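Local coordinates for protein Baccell_00875 (Bacteroides cellulosilyticus DSM 14838, PDB 5NO8) that probably acts as a polysaccharide lyase that removes the L-rhamnose capping glucuronic acid on complex arabinogalactan proteins, at residues L45-W54 with A178-L188; T146-D154 with I159-I167. All blocks are in the same frame, centred on the assembly; numbering follows the deposited sequence.

Interaction 1: residues L45-W54 with A178-L188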
loop_
_atom_site.group_PDB
_atom_site.type_symbol
_atom_site.label_atom_id
_atom_site.label_comp_id
_atom_site.label_asym_id
_atom_site.label_seq_id
_atom_site.Cartn_x
_atom_site.Cartn_y
_atom_site.Cartn_z
ATOM N N LEU A 45 -7.085 -10.643 -23.132
ATOM C CA LEU A 45 -5.916 -11.332 -23.662
ATOM C C LEU A 45 -6.390 -12.657 -24.260
ATOM O O LEU A 45 -7.017 -13.479 -23.565
ATOM C CB LEU A 45 -4.885 -11.549 -22.574
ATOM C CG LEU A 45 -4.320 -10.258 -21.959
ATOM C CD1 LEU A 45 -3.419 -10.586 -20.796
ATOM C CD2 LEU A 45 -3.550 -9.464 -23.006
ATOM N N LYS A 46 -6.125 -12.826 -25.546
ATOM C CA LYS A 46 -6.570 -14.030 -26.257
ATOM C C LYS A 46 -5.860 -15.241 -25.674
ATOM O O LYS A 46 -4.634 -15.253 -25.568
ATOM C CB LYS A 46 -6.266 -13.922 -27.736
ATOM C CG LYS A 46 -6.961 -14.986 -28.568
ATOM C CD LYS A 46 -6.196 -15.207 -29.852
ATOM C CE LYS A 46 -6.830 -16.298 -30.691
ATOM N NZ LYS A 46 -6.212 -16.244 -32.049
ATOM N N GLY A 47 -6.635 -16.239 -25.266
ATOM C CA GLY A 47 -6.062 -17.442 -24.661
ATOM C C GLY A 47 -6.056 -17.446 -23.151
ATOM O O GLY A 47 -5.648 -18.430 -22.543
ATOM N N ASP A 48 -6.496 -16.347 -22.530
ATOM C CA ASP A 48 -6.785 -16.346 -21.112
ATOM C C ASP A 48 -8.068 -17.143 -20.931
ATOM O O ASP A 48 -9.139 -16.667 -21.326
ATOM C CB ASP A 48 -6.993 -14.911 -20.608
ATOM C CG ASP A 48 -7.302 -14.841 -19.124
ATOM O OD1 ASP A 48 -7.273 -15.890 -18.440
ATOM O OD2 ASP A 48 -7.616 -13.718 -18.647
ATOM N N ASN A 49 -7.966 -18.331 -20.328
ATOM C CA ASN A 49 -9.159 -19.182 -20.074
ATOM C C ASN A 49 -10.177 -18.556 -19.126
ATOM O O ASN A 49 -11.349 -18.947 -19.144
ATOM C CB ASN A 49 -8.740 -20.547 -19.486
ATOM C CG ASN A 49 -7.951 -21.386 -20.465
ATOM O OD1 ASN A 49 -8.076 -21.235 -21.678
ATOM N ND2 ASN A 49 -7.149 -22.287 -19.942
ATOM N N ARG A 50 -9.740 -17.604 -18.289
ATOM C CA ARG A 50 -10.644 -16.881 -17.425
ATOM C C ARG A 50 -11.323 -15.685 -18.101
ATOM O O ARG A 50 -12.245 -15.122 -17.525
ATOM C CB ARG A 50 -9.917 -16.450 -16.152
ATOM C CG ARG A 50 -9.330 -17.623 -15.365
ATOM C CD ARG A 50 -8.440 -17.166 -14.223
ATOM N NE ARG A 50 -8.142 -18.282 -13.312
ATOM C CZ ARG A 50 -7.222 -19.228 -13.526
ATOM N NH1 ARG A 50 -6.479 -19.229 -14.624
ATOM N NH2 ARG A 50 -7.046 -20.200 -12.619
ATOM N N SER A 51 -10.852 -15.290 -19.286
ATOM C CA SER A 51 -11.461 -14.238 -20.109
ATOM C C SER A 51 -11.623 -12.910 -19.343
ATOM O O SER A 51 -12.632 -12.223 -19.448
ATOM C CB SER A 51 -12.815 -14.710 -20.668
ATOM O OG SER A 51 -12.626 -15.833 -21.513
ATOM N N MET A 52 -10.615 -12.571 -18.556
ATOM C CA MET A 52 -10.681 -11.364 -17.743
ATOM C C MET A 52 -10.722 -10.098 -18.618
ATOM O O MET A 52 -10.042 -10.011 -19.638
ATOM C CB MET A 52 -9.440 -11.329 -16.852
ATOM C CG MET A 52 -9.254 -10.033 -16.129
ATOM S SD MET A 52 -7.978 -10.259 -14.919
ATOM C CE MET A 52 -7.908 -8.550 -14.437
ATOM N N ASN A 53 -11.517 -9.133 -18.184
ATOM C CA ASN A 53 -11.503 -7.770 -18.732
ATOM C C ASN A 53 -10.595 -6.933 -17.841
ATOM O O ASN A 53 -10.830 -6.835 -16.648
ATOM C CB ASN A 53 -12.905 -7.177 -18.723
ATOM C CG ASN A 53 -12.988 -5.840 -19.460
ATOM O OD1 ASN A 53 -11.998 -5.333 -20.002
ATOM N ND2 ASN A 53 -14.186 -5.288 -19.512
ATOM N N TRP A 54 -9.542 -6.391 -18.422
ATOM C CA TRP A 54 -8.525 -5.671 -17.653
ATOM C C TRP A 54 -8.934 -4.248 -17.320
ATOM O O TRP A 54 -8.258 -3.590 -16.500
ATOM C CB TRP A 54 -7.187 -5.718 -18.376
ATOM C CG TRP A 54 -6.640 -7.101 -18.356
ATOM C CD1 TRP A 54 -6.919 -8.132 -19.238
ATOM C CD2 TRP A 54 -5.785 -7.659 -17.364
ATOM N NE1 TRP A 54 -6.258 -9.264 -18.860
ATOM C CE2 TRP A 54 -5.551 -9.006 -17.718
ATOM C CE3 TRP A 54 -5.154 -7.139 -16.228
ATOM C CZ2 TRP A 54 -4.732 -9.840 -16.952
ATOM C CZ3 TRP A 54 -4.336 -7.960 -15.487
ATOM C CH2 TRP A 54 -4.135 -9.304 -15.848
ATOM N N ALA A 178 0.122 -4.863 -14.043
ATOM C CA ALA A 178 -1.139 -5.302 -13.523
ATOM C C ALA A 178 -1.127 -6.806 -13.317
ATOM O O ALA A 178 -1.091 -7.574 -14.264
ATOM C CB ALA A 178 -2.249 -4.877 -14.451
ATOM N N ILE A 179 -1.111 -7.208 -12.047
ATOM C CA ILE A 179 -0.989 -8.611 -11.665
ATOM C C ILE A 179 -2.352 -9.134 -11.258
ATOM O O ILE A 179 -2.975 -8.620 -10.343
ATOM C CB ILE A 179 0.025 -8.773 -10.517
ATOM C CG1 ILE A 179 1.416 -8.278 -10.933
ATOM C CG2 ILE A 179 0.082 -10.211 -10.037
ATOM C CD1 ILE A 179 2.051 -9.002 -12.094
ATOM N N ARG A 180 -2.849 -10.134 -11.968
ATOM C CA ARG A 180 -4.104 -10.766 -11.598
ATOM C C ARG A 180 -4.030 -11.193 -10.142
ATOM O O ARG A 180 -3.014 -11.737 -9.701
ATOM C CB ARG A 180 -4.392 -11.979 -12.488
ATOM C CG ARG A 180 -5.820 -12.507 -12.382
ATOM C CD ARG A 180 -5.882 -13.889 -13.016
ATOM N NE ARG A 180 -5.336 -13.898 -14.373
ATOM C CZ ARG A 180 -6.025 -13.842 -15.512
ATOM N NH1 ARG A 180 -7.348 -13.808 -15.536
ATOM N NH2 ARG A 180 -5.365 -13.829 -16.655
ATOM N N MET A 181 -5.079 -10.917 -9.386
ATOM C CA MET A 181 -4.985 -11.001 -7.920
ATOM C C MET A 181 -4.701 -12.426 -7.415
ATOM O O MET A 181 -3.986 -12.608 -6.415
ATOM C CB MET A 181 -6.200 -10.381 -7.235
ATOM C CG MET A 181 -6.387 -8.891 -7.531
ATOM S SD MET A 181 -7.709 -8.193 -6.564
ATOM C CE MET A 181 -7.726 -6.491 -7.135
ATOM N N GLY A 182 -5.189 -13.427 -8.137
ATOM C CA GLY A 182 -4.865 -14.832 -7.825
ATOM C C GLY A 182 -3.510 -15.301 -8.293
ATOM O O GLY A 182 -3.180 -16.463 -8.131
ATOM N N ASP A 183 -2.747 -14.419 -8.934
ATOM C CA ASP A 183 -1.438 -14.712 -9.495
ATOM C C ASP A 183 -1.435 -15.600 -10.730
ATOM O O ASP A 183 -0.367 -15.963 -11.199
ATOM C CB ASP A 183 -0.458 -15.267 -8.442
ATOM C CG ASP A 183 1.002 -15.118 -8.864
ATOM O OD1 ASP A 183 1.393 -14.001 -9.250
ATOM O OD2 ASP A 183 1.745 -16.113 -8.826
ATOM N N PHE A 184 -2.600 -15.913 -11.298
ATOM C CA PHE A 184 -2.642 -16.776 -12.477
ATOM C C PHE A 184 -2.284 -15.937 -13.707
ATOM O O PHE A 184 -2.816 -14.850 -13.882
ATOM C CB PHE A 184 -4.030 -17.379 -12.692
ATOM C CG PHE A 184 -4.594 -18.063 -11.483
ATOM C CD1 PHE A 184 -4.043 -19.251 -11.026
ATOM C CD2 PHE A 184 -5.685 -17.514 -10.798
ATOM C CE1 PHE A 184 -4.565 -19.889 -9.903
ATOM C CE2 PHE A 184 -6.206 -18.146 -9.679
ATOM C CZ PHE A 184 -5.648 -19.333 -9.231
ATOM N N THR A 185 -1.401 -16.471 -14.535
ATOM C CA THR A 185 -1.019 -15.860 -15.801
ATOM C C THR A 185 -2.167 -16.036 -16.805
ATOM O O THR A 185 -3.018 -16.906 -16.609
ATOM C CB THR A 185 0.246 -16.517 -16.361
ATOM O OG1 THR A 185 0.029 -17.922 -16.526
ATOM C CG2 THR A 185 1.434 -16.321 -15.413
ATOM N N PRO A 186 -2.247 -15.202 -17.846
ATOM C CA PRO A 186 -1.370 -14.053 -18.069
ATOM C C PRO A 186 -1.690 -12.837 -17.202
ATOM O O PRO A 186 -2.811 -12.653 -16.730
ATOM C CB PRO A 186 -1.652 -13.697 -19.523
ATOM C CG PRO A 186 -3.090 -14.049 -19.691
ATOM C CD PRO A 186 -3.281 -15.302 -18.889
ATOM N N HIS A 187 -0.663 -12.015 -17.037
ATOM C CA HIS A 187 -0.787 -10.697 -16.462
ATOM C C HIS A 187 -0.641 -9.656 -17.573
ATOM O O HIS A 187 -0.407 -9.997 -18.727
ATOM C CB HIS A 187 0.293 -10.544 -15.425
ATOM C CG HIS A 187 0.245 -11.603 -14.377
ATOM N ND1 HIS A 187 -0.788 -11.706 -13.479
ATOM C CD2 HIS A 187 1.105 -12.616 -14.087
ATOM C CE1 HIS A 187 -0.562 -12.733 -12.670
ATOM N NE2 HIS A 187 0.574 -13.308 -13.026
ATOM N N LEU A 188 -0.787 -8.388 -17.211
ATOM C CA LEU A 188 -0.725 -7.314 -18.175
ATOM C C LEU A 188 0.293 -6.259 -17.760
ATOM O O LEU A 188 0.409 -5.937 -16.590
ATOM C CB LEU A 188 -2.093 -6.668 -18.280
ATOM C CG LEU A 188 -2.396 -5.810 -19.505
ATOM C CD1 LEU A 188 -2.676 -6.693 -20.695
ATOM C CD2 LEU A 188 -3.600 -4.918 -19.262
HETATM O O HOH W 1 -5.825 -17.236 -16.585
#

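Interaction 2: residues T146-D154 with I159-I167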
loop_
_atom_site.group_PDB
_atom_site.type_symbol
_atom_site.label_atom_id
_atom_site.label_comp_id
_atom_site.label_asym_id
_atom_site.label_seq_id
_atom_site.Cartn_x
_atom_site.Cartn_y
_atom_site.Cartn_z
ATOM N N THR A 146 -6.993 5.453 -17.563
ATOM C CA THR A 146 -6.546 4.071 -17.744
ATOM C C THR A 146 -7.256 3.273 -16.650
ATOM O O THR A 146 -6.664 2.974 -15.596
ATOM C CB THR A 146 -5.011 3.923 -17.670
ATOM O OG1 THR A 146 -4.554 4.392 -16.398
ATOM C CG2 THR A 146 -4.318 4.669 -18.807
ATOM N N PRO A 147 -8.544 2.967 -16.861
ATOM C CA PRO A 147 -9.382 2.423 -15.781
ATOM C C PRO A 147 -9.141 0.938 -15.558
ATOM O O PRO A 147 -10.021 0.126 -15.787
ATOM C CB PRO A 147 -10.801 2.734 -16.245
ATOM C CG PRO A 147 -10.697 2.740 -17.731
ATOM C CD PRO A 147 -9.343 3.305 -18.047
ATOM N N PHE A 148 -7.943 0.612 -15.083
ATOM C CA PHE A 148 -7.570 -0.780 -14.748
ATOM C C PHE A 148 -8.567 -1.333 -13.729
ATOM O O PHE A 148 -9.028 -0.608 -12.821
ATOM C CB PHE A 148 -6.147 -0.872 -14.184
ATOM C CG PHE A 148 -5.064 -0.593 -15.180
ATOM C CD1 PHE A 148 -4.603 -1.591 -16.028
ATOM C CD2 PHE A 148 -4.472 0.668 -15.241
ATOM C CE1 PHE A 148 -3.585 -1.341 -16.950
ATOM C CE2 PHE A 148 -3.474 0.930 -16.165
ATOM C CZ PHE A 148 -3.035 -0.067 -17.017
ATOM N N ASN A 149 -8.877 -2.628 -13.873
ATOM C CA ASN A 149 -9.958 -3.287 -13.120
ATOM C C ASN A 149 -9.466 -3.733 -11.744
ATOM O O ASN A 149 -9.295 -4.927 -11.484
ATOM C CB ASN A 149 -10.502 -4.458 -13.969
ATOM C CG ASN A 149 -11.916 -4.863 -13.607
ATOM O OD1 ASN A 149 -12.598 -4.199 -12.845
ATOM N ND2 ASN A 149 -12.364 -5.986 -14.187
ATOM N N ASP A 150 -9.170 -2.746 -10.901
ATOM C CA ASP A 150 -8.560 -2.940 -9.591
ATOM C C ASP A 150 -9.633 -2.597 -8.569
ATOM O O ASP A 150 -9.860 -1.428 -8.199
ATOM C CB ASP A 150 -7.317 -2.053 -9.426
ATOM C CG ASP A 150 -6.509 -2.380 -8.167
ATOM O OD1 ASP A 150 -7.085 -2.892 -7.158
ATOM O OD2 ASP A 150 -5.269 -2.137 -8.185
ATOM N N ASN A 151 -10.349 -3.629 -8.146
ATOM C CA ASN A 151 -11.424 -3.473 -7.183
ATOM C C ASN A 151 -11.747 -4.846 -6.569
ATOM O O ASN A 151 -11.215 -5.856 -7.017
ATOM C CB ASN A 151 -12.648 -2.807 -7.834
ATOM C CG ASN A 151 -13.013 -3.441 -9.151
ATOM O OD1 ASN A 151 -13.522 -4.556 -9.159
ATOM N ND2 ASN A 151 -12.731 -2.740 -10.280
ATOM N N TYR A 152 -12.573 -4.834 -5.532
ATOM C CA TYR A 152 -12.748 -5.953 -4.625
ATOM C C TYR A 152 -14.221 -6.337 -4.493
ATOM O O TYR A 152 -14.804 -6.149 -3.430
ATOM C CB TYR A 152 -12.219 -5.573 -3.238
ATOM C CG TYR A 152 -10.750 -5.184 -3.143
ATOM C CD1 TYR A 152 -9.760 -5.891 -3.836
ATOM C CD2 TYR A 152 -10.349 -4.164 -2.270
ATOM C CE1 TYR A 152 -8.403 -5.548 -3.712
ATOM C CE2 TYR A 152 -9.006 -3.828 -2.129
ATOM C CZ TYR A 152 -8.039 -4.496 -2.849
ATOM O OH TYR A 152 -6.684 -4.142 -2.698
ATOM N N PRO A 153 -14.829 -6.870 -5.558
ATOM C CA PRO A 153 -16.251 -7.277 -5.449
ATOM C C PRO A 153 -16.435 -8.472 -4.497
ATOM O O PRO A 153 -17.333 -8.452 -3.677
ATOM C CB PRO A 153 -16.622 -7.649 -6.890
ATOM C CG PRO A 153 -15.319 -8.008 -7.533
ATOM C CD PRO A 153 -14.288 -7.131 -6.902
ATOM N N ASP A 154 -15.572 -9.477 -4.599
ATOM C CA ASP A 154 -15.555 -10.653 -3.706
ATOM C C ASP A 154 -14.286 -11.451 -4.005
ATOM O O ASP A 154 -13.668 -11.236 -5.054
ATOM C CB ASP A 154 -16.809 -11.529 -3.869
ATOM C CG ASP A 154 -17.019 -12.027 -5.292
ATOM O OD1 ASP A 154 -16.237 -12.855 -5.800
ATOM O OD2 ASP A 154 -18.026 -11.630 -5.900
ATOM N N ILE A 159 -9.693 -13.044 -7.359
ATOM C CA ILE A 159 -8.661 -14.013 -7.652
ATOM C C ILE A 159 -8.552 -14.326 -9.148
ATOM O O ILE A 159 -7.451 -14.451 -9.691
ATOM C CB ILE A 159 -8.920 -15.275 -6.772
ATOM C CG1 ILE A 159 -8.499 -14.978 -5.323
ATOM C CG2 ILE A 159 -8.289 -16.533 -7.319
ATOM C CD1 ILE A 159 -7.023 -14.826 -5.079
ATOM N N ASN A 160 -9.698 -14.433 -9.818
ATOM C CA ASN A 160 -9.714 -14.857 -11.208
ATOM C C ASN A 160 -9.773 -13.725 -12.224
ATOM O O ASN A 160 -9.366 -13.928 -13.362
ATOM C CB ASN A 160 -10.899 -15.804 -11.413
ATOM C CG ASN A 160 -10.694 -17.113 -10.677
ATOM O OD1 ASN A 160 -9.817 -17.906 -11.028
ATOM N ND2 ASN A 160 -11.480 -17.333 -9.644
ATOM N N SER A 161 -10.312 -12.583 -11.813
ATOM C CA SER A 161 -10.810 -11.571 -12.765
ATOM C C SER A 161 -10.567 -10.103 -12.418
ATOM O O SER A 161 -11.194 -9.239 -13.031
ATOM C CB SER A 161 -12.333 -11.755 -12.914
ATOM O OG SER A 161 -12.623 -13.107 -13.230
ATOM N N ARG A 162 -9.704 -9.828 -11.442
ATOM C CA ARG A 162 -9.309 -8.452 -11.095
ATOM C C ARG A 162 -7.803 -8.396 -10.977
ATOM O O ARG A 162 -7.137 -9.426 -10.898
ATOM C CB ARG A 162 -9.966 -7.965 -9.805
ATOM C CG ARG A 162 -11.493 -7.949 -9.814
ATOM C CD ARG A 162 -12.016 -6.917 -10.808
ATOM N NE ARG A 162 -13.463 -6.784 -10.761
ATOM C CZ ARG A 162 -14.322 -7.607 -11.372
ATOM N NH1 ARG A 162 -13.895 -8.635 -12.087
ATOM N NH2 ARG A 162 -15.627 -7.404 -11.246
ATOM N N ALA A 163 -7.262 -7.186 -10.973
ATOM C CA ALA A 163 -5.799 -7.024 -10.985
ATOM C C ALA A 163 -5.323 -6.019 -9.944
ATOM O O ALA A 163 -5.913 -4.955 -9.792
ATOM C CB ALA A 163 -5.341 -6.592 -12.361
ATOM N N HIS A 164 -4.236 -6.375 -9.262
ATOM C CA HIS A 164 -3.462 -5.411 -8.471
ATOM C C HIS A 164 -2.639 -4.578 -9.458
ATOM O O HIS A 164 -1.777 -5.107 -10.171
ATOM C CB HIS A 164 -2.550 -6.140 -7.502
ATOM C CG HIS A 164 -3.286 -6.930 -6.469
ATOM N ND1 HIS A 164 -4.287 -6.383 -5.700
ATOM C CD2 HIS A 164 -3.138 -8.211 -6.051
ATOM C CE1 HIS A 164 -4.723 -7.297 -4.847
ATOM N NE2 HIS A 164 -4.054 -8.417 -5.050
ATOM N N THR A 165 -2.918 -3.282 -9.502
ATOM C CA THR A 165 -2.331 -2.412 -10.505
ATOM C C THR A 165 -1.146 -1.649 -9.907
ATOM O O THR A 165 -1.330 -0.779 -9.081
ATOM C CB THR A 165 -3.443 -1.497 -11.033
ATOM O OG1 THR A 165 -4.517 -2.341 -11.509
ATOM C CG2 THR A 165 -2.969 -0.693 -12.161
ATOM N N HIS A 166 0.054 -2.006 -10.316
ATOM C CA HIS A 166 1.279 -1.435 -9.750
ATOM C C HIS A 166 1.718 -0.331 -10.684
ATOM O O HIS A 166 2.265 -0.598 -11.760
ATOM C CB HIS A 166 2.311 -2.523 -9.610
ATOM C CG HIS A 166 1.870 -3.595 -8.662
ATOM N ND1 HIS A 166 1.573 -3.326 -7.342
ATOM C CD2 HIS A 166 1.576 -4.910 -8.862
ATOM C CE1 HIS A 166 1.140 -4.440 -6.764
ATOM N NE2 HIS A 166 1.154 -5.418 -7.655
ATOM N N ILE A 167 1.484 0.899 -10.242
ATOM C CA ILE A 167 1.737 2.086 -11.059
ATOM C C ILE A 167 3.090 2.662 -10.670
ATOM O O ILE A 167 3.343 2.839 -9.482
ATOM C CB ILE A 167 0.665 3.150 -10.821
ATOM C CG1 ILE A 167 -0.729 2.565 -11.071
ATOM C CG2 ILE A 167 0.904 4.365 -11.726
ATOM C CD1 ILE A 167 -1.822 3.442 -10.517
HETATM O O HOH W 2 -5.540 -3.961 -5.135
HETATM O O HOH W 3 -16.348 -4.998 -9.717
#

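Interaction 1: residues L45-W54 with A178-L188
A buried salt bridge between Asp48 and Arg180, set between an aromatic contact and a cation-pi stack, fastens the loop after strand 40-45 to the connection between strands 175-180 and 187-194, neighbours in an antiparallel sheet. Arg180 comes end-on with both terminal nitrogens aimed at one oxygen: Asp48 OD2 lies 3.0 Å from Arg180 NH2 and 3.1 Å from Arg180 NH1, in the guanidinium plane. The carboxylate stands nearly upright to that plane, at 78°; NH1 reaches OD2 on its syn side, whereas NH2 comes from above the carboxylate. Met52 N supplies a third bond to OD2. Asp48 OD1 accepts from Arg50 N, an Asx turn within the type I beta turn from Asp48 to Ser51. A bend at chi3 (-52°) turns the Arg180 head toward Asp48, and Phe184 O takes NE, Pro186 O takes NH2 and Asn160 O also takes NH1.

On the outer side, the Arg50 guanidinium lies flat on the Phe184 ring, planes 8° apart, with CZ 3.8 Å from the ring centroid. Its NE is held by Asn160 OD1, and a water joins its NH1 to Asp48 OD1 and Thr185 O. Deeper in, Leu188 CB lies over one face of Trp54, 3.8 Å from the centroid of its six-membered ring in a CH-pi contact, and Met52 CE, from Trp54's own segment, over the opposite face, offset toward the rim. At the ring edge, Trp54 CZ2 meets Pro186 O at 3.4 Å. Leu45 CD1 packs at 3.6 Å on CG of Pro186, which follows a cis peptide bond. With every guanidinium nitrogen of Arg180 bonded and OD2 gripped by three donors, the buried charges probably neutralise one another, and the neighbouring arginines would tend to keep Asp48 ionised.

Interaction 2: residues T146-D154 with I159-I167
Asp150 and Thr165 make the tight, buried end of this contact, where the loop after strand 137-145 runs against strand 163-168. With CG of Asp150 anti to the backbone N (chi1 -171°), its carboxylate passes alongside Thr165, and OD2 receives Thr165 N at 2.9 Å from above the carboxylate plane. The same oxygen forms a salt bridge with Arg215, which also binds Thr165 O. Asp150 CA approaches Ala163 O at 3.3 Å in a CA-H...O contact, while Thr165 CG2 rests 3.7 Å from Phe148 CG. A buried water links Asp150 OD1, Tyr152 OH and His164 ND1, where the two rings meet only edge to edge, Tyr152 CE1 standing 4.2 Å from His164 CE1.

Strand 163-168 is the last in its antiparallel sheet of eight, paired on its other side with strand 175-180; the loop crosses this outermost strand, touching it through a single backbone bond, from Ala163 N to Asn149 O (3.1 Å). Asn149 is the centre of an inverse gamma turn.

The partly exposed side, round Arg162 and Pro153, is polar. Arg162, bent at chi2 (-66°), gives a short, bent bond from NE to Asn151 OD1 at 2.7 Å, in the guanidinium plane but with the amide turned 79° to it. Pro153 CG covers one guanidinium face and Asn149 ND2 the other; NH1 folds back to Ser161 O. Asn151 ND2 in turn holds Asn149 OD1, which Gln62 also binds. Another water spans Asn151 OD1 and Arg162 NH2.

How the interactions relate
From the N terminus, the chain leaves strand 40-45 through segment 45-54, passes through the strands up to 137-145, and then enters interaction 2. There segment 146-154 and segment 159-167 close a short loop that holds the first turn of helix 155-161. Strand 163-168 leads on to strand 175-180, and segment 178-188 returns to 45-54, so interaction 1 closes a much longer loop that contains the short one entirely. The two meet directly: Ile179 O lies 2.8 Å from His164 N, a probable hydrogen bond between neighbouring strands, and Met52 CE packs against Arg162 C. Together they tie the N-terminal loop, helix 155-161 and one margin of the antiparallel sheet.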